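Local coordinates for NAD-dependent aldehyde dehydrogenase (PDB 3U4J), which probably oxidises aldehydes with NAD or NADP as the electron acceptor and binds a calcium ion, at residues S38-V43 against W55-A60; V43-A48 against I343-S348; E109-G114 against D335-R340. All blocks are in the same frame, centred on the assembly; numbering follows the deposited sequence.

From the N terminus, the chain first enters strand 39-43, turns through residues 44-50 and returns along strand 51-56; interaction 1 closes this short hairpin. Interaction 2 takes the turn at its tip and joins it to residues 343-348, closing a loop of nearly 300 residues, and it crosses interaction 1 because their segments alternate along the chain. Interaction 3 is nested inside that long loop, pairing the end of helix 102-113 with residues 335-340. Interactions 2 and 3 lie about 8 Å apart, centre to centre, and between them bring the N-terminal hairpin and helix 102-113 against the segment leading into helix 349-364.

Interaction 1. Residues S38-V43 against W55-A60; sequences STIDRV and WPEASA
Ser38 and Glu57 meet through both side chains and backbones. Ser38 OG donates to Glu57 OE1 over 2.5 Å, standing above the carboxylate plane, and the glutamate chain is extended, with CG anti to its backbone N (chi1 174°). In addition, Glu57 N donates to Ser38 O at 2.9 Å. An alanine at Glu57 would keep that backbone bond but would probably leave the Ser38 hydroxyl without its carboxylate acceptor and able to turn.

The strands then run antiparallel. Thr39 and Pro56 form a non-hydrogen-bonded pair whose CA atoms are 4.0 Å apart and whose side chains diverge. Ile40 and Trp55 form the hydrogen-bonded pair next to it: Ile40 N to Trp55 O measures 2.7 Å, and Trp55 N to Ile40 O measures 3.1 Å. Their side chains share one face of the hairpin, Ile40 CG2 lying 3.9 Å from Trp55 NE1. The first torsion of Trp55 is far from staggered (chi1 32°), with CG between the backbone N and the carbonyl carbon; beyond it, the six-membered part of the indole reaches Arg42, whose CB lies 3.6 Å from Trp55 CH2. At the other end of Ile40, CG1 and CD1 pack on Glu57 CB, the two side chains crossing at about a right angle.

Second-shell bonds fix the polar groups: Trp55 NE1 donates to Glu198 O, while the end of Arg42 leads away from the hairpin partner, its NH2 bonding to Ile347 O. Pro56 O accepts from Thr225 OG1. Around the two-stranded hairpin, Met25 of strand 25-27 touches Pro56, and Arg42 NE ties strand 39-43 to the end of helix 102-113 through Glu112 O.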
# COMPACT_ATOMS: atom_id res chain seq x y z
N SER A 38 44.98 15.48 -15.09
CA SER A 38 44.34 15.96 -16.32
C SER A 38 42.95 16.55 -15.97
O SER A 38 42.31 16.12 -15.01
CB SER A 38 44.24 14.84 -17.37
OG SER A 38 43.58 15.30 -18.57
N THR A 39 42.54 17.58 -16.71
CA THR A 39 41.27 18.26 -16.47
C THR A 39 40.55 18.54 -17.78
O THR A 39 41.12 18.37 -18.88
CB THR A 39 41.46 19.61 -15.71
OG1 THR A 39 42.21 20.49 -16.54
CG2 THR A 39 42.19 19.42 -14.36
N ILE A 40 39.28 18.95 -17.67
CA ILE A 40 38.42 19.27 -18.82
C ILE A 40 37.88 20.64 -18.53
O ILE A 40 37.49 20.92 -17.41
CB ILE A 40 37.21 18.28 -18.90
CG1 ILE A 40 37.69 16.89 -19.31
CG2 ILE A 40 36.12 18.77 -19.92
CD1 ILE A 40 36.72 15.77 -18.92
N ASP A 41 37.88 21.51 -19.53
CA ASP A 41 37.30 22.84 -19.36
C ASP A 41 35.89 22.86 -19.96
O ASP A 41 35.60 22.14 -20.93
CB ASP A 41 38.13 23.88 -20.13
CG ASP A 41 39.51 24.15 -19.51
OD1 ASP A 41 39.79 23.82 -18.34
OD2 ASP A 41 40.34 24.76 -20.22
N ARG A 42 35.04 23.71 -19.40
CA ARG A 42 33.73 24.02 -19.98
C ARG A 42 33.68 25.49 -20.38
O ARG A 42 33.84 26.38 -19.55
CB ARG A 42 32.59 23.74 -18.97
CG ARG A 42 31.22 24.17 -19.46
CD ARG A 42 30.89 23.54 -20.81
NE ARG A 42 29.46 23.61 -21.11
CZ ARG A 42 28.93 23.41 -22.32
NH1 ARG A 42 29.73 23.15 -23.36
NH2 ARG A 42 27.61 23.50 -22.50
N VAL A 43 33.44 25.75 -21.66
CA VAL A 43 33.23 27.09 -22.17
C VAL A 43 31.74 27.33 -22.11
O VAL A 43 30.95 26.45 -22.47
CB VAL A 43 33.77 27.24 -23.64
CG1 VAL A 43 33.29 28.54 -24.30
CG2 VAL A 43 35.33 27.20 -23.66
N TRP A 55 37.15 20.63 -14.35
CA TRP A 55 37.09 19.51 -13.43
C TRP A 55 37.99 18.41 -13.95
O TRP A 55 38.37 18.43 -15.13
CB TRP A 55 35.63 18.99 -13.28
CG TRP A 55 34.83 19.15 -14.52
CD1 TRP A 55 34.87 18.36 -15.62
CD2 TRP A 55 33.91 20.20 -14.80
NE1 TRP A 55 34.03 18.84 -16.58
CE2 TRP A 55 33.41 19.97 -16.10
CE3 TRP A 55 33.45 21.31 -14.08
CZ2 TRP A 55 32.47 20.79 -16.70
CZ3 TRP A 55 32.49 22.14 -14.68
CH2 TRP A 55 32.02 21.87 -15.97
N PRO A 56 38.28 17.40 -13.10
CA PRO A 56 39.22 16.38 -13.53
C PRO A 56 38.71 15.56 -14.69
O PRO A 56 37.47 15.43 -14.91
CB PRO A 56 39.36 15.49 -12.28
CG PRO A 56 39.10 16.41 -11.14
CD PRO A 56 37.96 17.27 -11.67
N GLU A 57 39.66 15.02 -15.44
CA GLU A 57 39.36 14.03 -16.45
C GLU A 57 39.72 12.71 -15.80
O GLU A 57 40.90 12.36 -15.75
CB GLU A 57 40.21 14.28 -17.70
CG GLU A 57 40.04 13.18 -18.76
CD GLU A 57 40.99 13.33 -19.97
OE1 GLU A 57 41.79 14.31 -20.06
OE2 GLU A 57 40.93 12.43 -20.83
N ALA A 58 38.72 11.98 -15.30
CA ALA A 58 39.02 10.76 -14.55
C ALA A 58 39.53 9.65 -15.46
O ALA A 58 39.06 9.50 -16.59
CB ALA A 58 37.79 10.27 -13.75
N SER A 59 40.49 8.90 -14.94
CA SER A 59 40.94 7.65 -15.53
C SER A 59 40.03 6.53 -15.01
O SER A 59 39.33 6.71 -14.00
CB SER A 59 42.39 7.37 -15.07
OG SER A 59 42.34 6.85 -13.75
N ALA A 60 40.07 5.37 -15.67
CA ALA A 60 39.36 4.17 -15.18
C ALA A 60 39.71 3.87 -13.73
O ALA A 60 38.83 3.52 -12.93
CB ALA A 60 39.65 2.93 -16.09

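Interaction 2. Residues V43-A48 against I343-S348; sequences VSPGHA and IGAMIS
The carbonyl oxygen of Ile347 accepts a hydrogen bond from the guanidinium NH2 of Arg42, one strand residue before Val43, and lies 3.7 Å from Pro45 CB. The neighbouring carbonyl is closer still to the proline, Met346 O lying 3.2 Å from Pro45 CB and 4.0 Å from Pro45 CG. The CB corner of the pyrrolidine ring therefore fits against two successive carbonyl oxygens, while the selenomethionine side chain of Met346 leads away to pack on helix 349-364.

Ala345 completes the contact. Its methyl group points toward the hairpin turn and lies 4.1 Å from Pro45 CB, an apolar pair. The same methyl also faces the backbone that follows the proline: Ala345 CB is 3.8 Å from Pro45 O and equally far from Gly46 N. Gly46 brings no side chain here, and its backbone can come near, with its CA 5.3 Å from that of Ala345.

Neither segment is regular helix or strand; the first is the turn of the 39-56 hairpin, the second the lead into helix 349-364, whose N-cap is Ser348. Outside the two segments, Gly46 O accepts a hydrogen bond from Tyr383 OH, and the Ala345 side chain touches the same tyrosine of strand 383-390. The backbone of Pro45 is hydrogen-bonded to that of Leu382, necessarily through the proline carbonyl.

All five residues that touch are buried, and between the two segments the contact is van der Waals packing of Pro45 and Ala345 without a direct polar bond. The buried carbonyl of Ile347 has its hydrogen bond instead from Arg42 of the adjoining strand, whose charge may polarise it.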
# COMPACT_ATOMS: atom_id res chain seq x y z
N VAL A 43 33.44 25.75 -21.66
CA VAL A 43 33.23 27.09 -22.17
C VAL A 43 31.74 27.33 -22.11
O VAL A 43 30.95 26.45 -22.47
CB VAL A 43 33.77 27.24 -23.64
CG1 VAL A 43 33.29 28.54 -24.30
CG2 VAL A 43 35.33 27.20 -23.66
N SER A 44 31.33 28.51 -21.65
CA SER A 44 29.90 28.83 -21.58
C SER A 44 29.30 28.78 -22.97
O SER A 44 29.84 29.39 -23.90
CB SER A 44 29.67 30.20 -20.99
OG SER A 44 28.36 30.68 -21.33
N PRO A 45 28.19 28.04 -23.13
CA PRO A 45 27.66 27.97 -24.49
C PRO A 45 26.93 29.25 -24.86
O PRO A 45 26.74 29.53 -26.04
CB PRO A 45 26.69 26.78 -24.43
CG PRO A 45 26.26 26.71 -23.00
CD PRO A 45 27.43 27.20 -22.18
N GLY A 46 26.53 30.04 -23.86
CA GLY A 46 25.84 31.30 -24.10
C GLY A 46 26.78 32.45 -24.46
O GLY A 46 26.32 33.46 -25.01
N HIS A 47 28.07 32.28 -24.17
CA HIS A 47 29.04 33.38 -24.18
C HIS A 47 30.39 32.92 -24.76
O HIS A 47 31.25 32.40 -24.03
CB HIS A 47 29.27 33.88 -22.76
CG HIS A 47 28.02 34.04 -21.95
ND1 HIS A 47 27.34 35.24 -21.87
CD2 HIS A 47 27.35 33.17 -21.16
CE1 HIS A 47 26.30 35.09 -21.07
NE2 HIS A 47 26.29 33.85 -20.62
N ALA A 48 30.57 33.09 -26.07
CA ALA A 48 31.79 32.55 -26.72
C ALA A 48 33.09 32.82 -25.95
O ALA A 48 33.32 33.92 -25.50
CB ALA A 48 31.91 33.05 -28.20
N ILE A 343 14.40 31.35 -23.12
CA ILE A 343 15.00 30.27 -23.88
C ILE A 343 16.49 30.59 -24.04
O ILE A 343 16.84 31.67 -24.47
CB ILE A 343 14.36 30.10 -25.28
CG1 ILE A 343 12.85 29.91 -25.21
CG2 ILE A 343 15.04 28.93 -26.09
CD1 ILE A 343 12.16 30.14 -26.53
N GLY A 344 17.35 29.64 -23.68
CA GLY A 344 18.80 29.88 -23.69
C GLY A 344 19.55 29.23 -24.84
O GLY A 344 19.08 29.23 -25.99
N ALA A 345 20.73 28.71 -24.54
CA ALA A 345 21.70 28.34 -25.58
C ALA A 345 21.63 26.86 -25.90
O ALA A 345 21.14 26.07 -25.07
CB ALA A 345 23.14 28.74 -25.12
N MSE A 346 22.11 26.48 -27.08
CA MSE A 346 22.40 25.09 -27.41
C MSE A 346 23.63 24.66 -26.59
O MSE A 346 24.55 25.46 -26.40
CB MSE A 346 22.74 24.92 -28.91
CG MSE A 346 21.62 25.19 -29.91
SE MSE A 346 20.14 23.87 -29.80
CE MSE A 346 19.15 24.82 -28.44
N ILE A 347 23.66 23.40 -26.16
CA ILE A 347 24.73 22.93 -25.27
C ILE A 347 26.15 22.97 -25.91
O ILE A 347 27.15 23.23 -25.22
CB ILE A 347 24.43 21.51 -24.73
CG1 ILE A 347 25.28 21.21 -23.49
CG2 ILE A 347 24.63 20.44 -25.83
CD1 ILE A 347 24.84 21.95 -22.23
N SER A 348 26.23 22.71 -27.22
CA SER A 348 27.53 22.64 -27.88
C SER A 348 27.40 22.95 -29.37
O SER A 348 26.29 22.98 -29.91
CB SER A 348 28.19 21.27 -27.68
OG SER A 348 27.54 20.28 -28.47

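Interaction 3. Residues E109-G114 against D335-R340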
# COMPACT_ATOMS: atom_id res chain seq x y z
N GLU A 109 24.62 26.50 -12.96
CA GLU A 109 23.82 25.76 -13.94
C GLU A 109 23.66 26.60 -15.18
O GLU A 109 23.76 26.09 -16.29
CB GLU A 109 22.39 25.45 -13.44
CG GLU A 109 22.20 24.24 -12.55
CD GLU A 109 22.43 22.88 -13.20
OE1 GLU A 109 21.44 22.14 -13.49
OE2 GLU A 109 23.61 22.53 -13.37
N SER A 110 23.38 27.88 -14.99
CA SER A 110 23.15 28.80 -16.12
C SER A 110 24.40 28.90 -17.01
O SER A 110 24.33 28.77 -18.25
CB SER A 110 22.78 30.19 -15.58
OG SER A 110 22.51 31.08 -16.65
N LEU A 111 25.53 29.14 -16.36
CA LEU A 111 26.79 29.29 -17.08
C LEU A 111 27.22 28.01 -17.82
O LEU A 111 27.69 28.08 -18.95
CB LEU A 111 27.88 29.73 -16.11
CG LEU A 111 27.82 31.18 -15.61
CD1 LEU A 111 28.89 31.42 -14.50
CD2 LEU A 111 28.00 32.12 -16.78
N GLU A 112 27.09 26.85 -17.17
CA GLU A 112 27.58 25.61 -17.74
C GLU A 112 26.61 25.03 -18.75
O GLU A 112 27.03 24.45 -19.75
CB GLU A 112 27.90 24.57 -16.66
CG GLU A 112 28.96 25.02 -15.68
CD GLU A 112 29.35 23.96 -14.66
OE1 GLU A 112 28.81 22.83 -14.68
OE2 GLU A 112 30.22 24.28 -13.82
N VAL A 113 25.31 25.15 -18.48
CA VAL A 113 24.32 24.54 -19.34
C VAL A 113 23.84 25.51 -20.44
O VAL A 113 23.42 25.06 -21.48
CB VAL A 113 23.08 24.00 -18.53
CG1 VAL A 113 21.99 23.43 -19.46
CG2 VAL A 113 23.50 22.96 -17.49
N GLY A 114 23.90 26.82 -20.21
CA GLY A 114 23.24 27.79 -21.11
C GLY A 114 21.77 27.97 -20.80
O GLY A 114 21.00 28.45 -21.61
N ASP A 335 20.82 35.54 -24.16
CA ASP A 335 21.69 35.64 -23.00
C ASP A 335 21.13 34.91 -21.75
O ASP A 335 20.20 35.41 -21.12
CB ASP A 335 21.92 37.11 -22.66
CG ASP A 335 23.02 37.30 -21.59
OD1 ASP A 335 23.57 36.29 -21.07
OD2 ASP A 335 23.33 38.47 -21.28
N PRO A 336 21.71 33.74 -21.41
CA PRO A 336 21.22 33.02 -20.22
C PRO A 336 21.30 33.82 -18.92
O PRO A 336 20.58 33.51 -17.98
CB PRO A 336 22.07 31.75 -20.17
CG PRO A 336 22.58 31.58 -21.60
CD PRO A 336 22.77 32.99 -22.11
N LEU A 337 22.15 34.84 -18.86
CA LEU A 337 22.34 35.61 -17.63
C LEU A 337 21.32 36.72 -17.47
O LEU A 337 21.24 37.34 -16.41
CB LEU A 337 23.75 36.22 -17.56
CG LEU A 337 24.89 35.20 -17.46
CD1 LEU A 337 26.23 35.92 -17.31
CD2 LEU A 337 24.63 34.27 -16.25
N ASN A 338 20.54 36.97 -18.53
CA ASN A 338 19.48 37.98 -18.45
C ASN A 338 18.21 37.41 -17.82
O ASN A 338 17.75 36.34 -18.22
CB ASN A 338 19.16 38.54 -19.84
CG ASN A 338 18.42 39.85 -19.78
OD1 ASN A 338 17.34 39.94 -19.18
ND2 ASN A 338 18.99 40.89 -20.41
N GLU A 339 17.66 38.11 -16.84
CA GLU A 339 16.47 37.65 -16.11
C GLU A 339 15.22 37.54 -16.99
O GLU A 339 14.31 36.80 -16.66
CB GLU A 339 16.17 38.59 -14.92
CG GLU A 339 17.23 38.54 -13.80
CD GLU A 339 17.19 37.25 -12.99
OE1 GLU A 339 16.15 36.54 -12.99
OE2 GLU A 339 18.21 36.94 -12.34
N ARG A 340 15.19 38.28 -18.10
CA ARG A 340 14.06 38.26 -19.04
C ARG A 340 14.08 37.06 -19.98
O ARG A 340 13.06 36.70 -20.57
CB ARG A 340 14.01 39.56 -19.87
CG ARG A 340 13.81 40.83 -19.04
CD ARG A 340 13.77 42.17 -19.87
NE ARG A 340 14.22 42.08 -21.28
CZ ARG A 340 15.35 42.60 -21.77
NH1 ARG A 340 16.23 43.25 -21.00
NH2 ARG A 340 15.62 42.46 -23.05
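Pro336 fits its ring against the end of helix 102-113, touching Ser110 and Gly114. Its CG lies 3.5 Å from Gly114 O, and its CB sits 3.6 Å from Ser110 OG. Gly114 leaves the helix with positive phi (83°), where a CB would be jammed against the carbonyl oxygen of Val113; its N-H still donates to Ser110 O, at 2.8 Å, and its O takes a backbone bond from Ala345.

The Ser110 OG, anti to the backbone N (chi1 -178°), lies 3.4 Å from Pro336 O, but its hydrogen-bond partner is Lys115 O, just beyond the helix.

Residues 335-338 form a type I beta turn, closed by Asn338 N to Asp335 O at 3.0 Å. An Asx turn is built into it: Asp335 OD1 accepts from Leu337 N, which stands well above the carboxylate plane. This double hold fixes the backbone on which Pro336 and Leu337 are carried.

Leu337 reaches across with one methyl. Its CD2 lies 4.0 Å from Leu111 CD2, the two side chains crossing at a slant, and 3.9 Å from Ser110 OG. The Leu337 side chain also touches His47 of the hairpin turn, and the Leu337 carbonyl accepts from Arg16 NH2, next in sequence to the calcium-binding Leu17.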